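Local structure of glycerol-3-phosphate dehydrogenase [NAD(+)] 1 (Saccharomyces cerevisiae, 4FGW) at residues A[176-180]-A[235-239]. The protein catalyses the NAD-dependent interconversion of sn-glycerol 3-phosphate and dihydroxyacetone phosphate, driving glycerol production and accumulation under hyperosmotic stress. Sequence-based numbering, arbitrary orientation.
Sequences CGALS and VAGIS
Extended strand 176-180 (G177 phi/psi -102°/-169°) packs against the first turn of a helix, 235-239 (V235 -67°/-39°), the segment axes approaching to 8.2 Å at 34°. CA register pairs A178 with V235 (5.9 Å) and S180 with I238 (6.4 Å). No direct hydrogen bond crosses; packing is largely apolar. V235, chi1 t, places CG2 3.9 Å from G177 CA and CG1 4.2 Å from A178 CB. I238, chi1 off-well at 104° and chi2 t, reaches CD1 across to A178 CB (3.9 Å), A178 O (3.6 Å) and S180 CB (4.1 Å). S239, chi1 m, donates OG to V235 O (2.6 Å); backbone S239 N to V235 O is weak (3.4 Å). A water donates to S180 OG (3.1 Å), chi1 t, and weakly to I238 O (3.3 Å), bridging the segments. S180 touches K152, a probable substrate-binding residue. L179 CA-to-CB points away; its side chain touches I148, T196 and V198. The contact joins the Rossmann-type sheet to C-terminal-region helix 235-257, beside A199 and helix 164-172.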
loop_
_atom_site.group_PDB
_atom_site.type_symbol
_atom_site.label_atom_id
_atom_site.label_comp_id
_atom_site.label_asym_id
_atom_site.label_seq_id
_atom_site.Cartn_x
_atom_site.Cartn_y
_atom_site.Cartn_z
ATOM N N CYS A 176 21.135 2.762 -20.138
ATOM C CA CYS A 176 19.974 1.891 -19.975
ATOM C C CYS A 176 19.163 2.145 -18.720
ATOM O O CYS A 176 19.684 2.045 -17.608
ATOM C CB CYS A 176 20.378 0.421 -20.099
ATOM S SG CYS A 176 18.996 -0.741 -20.058
ATOM N N GLY A 177 17.885 2.447 -18.925
ATOM C CA GLY A 177 16.923 2.660 -17.855
ATOM C C GLY A 177 16.030 1.452 -17.657
ATOM O O GLY A 177 16.297 0.382 -18.213
ATOM N N ALA A 178 14.961 1.605 -16.867
ATOM C CA ALA A 178 14.036 0.499 -16.603
ATOM C C ALA A 178 12.565 0.895 -16.682
ATOM O O ALA A 178 12.238 2.067 -16.541
ATOM C CB ALA A 178 14.348 -0.146 -15.260
ATOM N N LEU A 179 11.695 -0.086 -16.976
ATOM C CA LEU A 179 10.239 0.044 -17.031
ATOM C C LEU A 179 9.675 -1.047 -16.114
ATOM O O LEU A 179 9.941 -2.231 -16.334
ATOM C CB LEU A 179 9.704 -0.111 -18.474
ATOM C CG LEU A 179 8.194 0.120 -18.696
ATOM C CD1 LEU A 179 7.927 0.713 -20.044
ATOM C CD2 LEU A 179 7.386 -1.181 -18.533
ATOM N N SER A 180 8.928 -0.636 -15.065
ATOM C CA SER A 180 8.310 -1.547 -14.085
ATOM C C SER A 180 7.112 -0.889 -13.397
ATOM O O SER A 180 7.143 0.294 -13.101
ATOM C CB SER A 180 9.341 -1.991 -13.048
ATOM O OG SER A 180 8.929 -3.134 -12.318
ATOM N N VAL A 235 16.532 4.435 -11.329
ATOM C CA VAL A 235 16.579 3.122 -11.984
ATOM C C VAL A 235 16.730 2.017 -10.923
ATOM O O VAL A 235 16.105 0.965 -11.048
ATOM C CB VAL A 235 17.672 3.051 -13.104
ATOM C CG1 VAL A 235 17.832 1.639 -13.659
ATOM C CG2 VAL A 235 17.374 4.031 -14.235
ATOM N N ALA A 236 17.542 2.259 -9.880
ATOM C CA ALA A 236 17.769 1.295 -8.800
ATOM C C ALA A 236 16.483 0.979 -7.995
ATOM O O ALA A 236 16.155 -0.199 -7.833
ATOM C CB ALA A 236 18.869 1.793 -7.882
ATOM N N GLY A 237 15.765 2.023 -7.550
ATOM C CA GLY A 237 14.529 1.919 -6.770
ATOM C C GLY A 237 13.448 1.084 -7.422
ATOM O O GLY A 237 12.957 0.127 -6.815
ATOM N N ILE A 238 13.129 1.382 -8.663
ATOM C CA ILE A 238 12.113 0.625 -9.358
ATOM C C ILE A 238 12.464 -0.834 -9.625
ATOM O O ILE A 238 11.592 -1.668 -9.669
ATOM C CB ILE A 238 11.623 1.381 -10.587
ATOM C CG1 ILE A 238 12.166 0.830 -11.887
ATOM C CG2 ILE A 238 12.066 2.764 -10.495
ATOM C CD1 ILE A 238 11.549 1.477 -13.073
ATOM N N SER A 239 13.750 -1.123 -9.740
ATOM C CA SER A 239 14.286 -2.476 -9.934
ATOM C C SER A 239 14.242 -3.405 -8.728
ATOM O O SER A 239 13.895 -4.576 -8.882
ATOM C CB SER A 239 15.705 -2.411 -10.486
ATOM O OG SER A 239 15.765 -1.558 -11.616
HETATM O O HOH W 1 11.603 -4.432 -11.474
#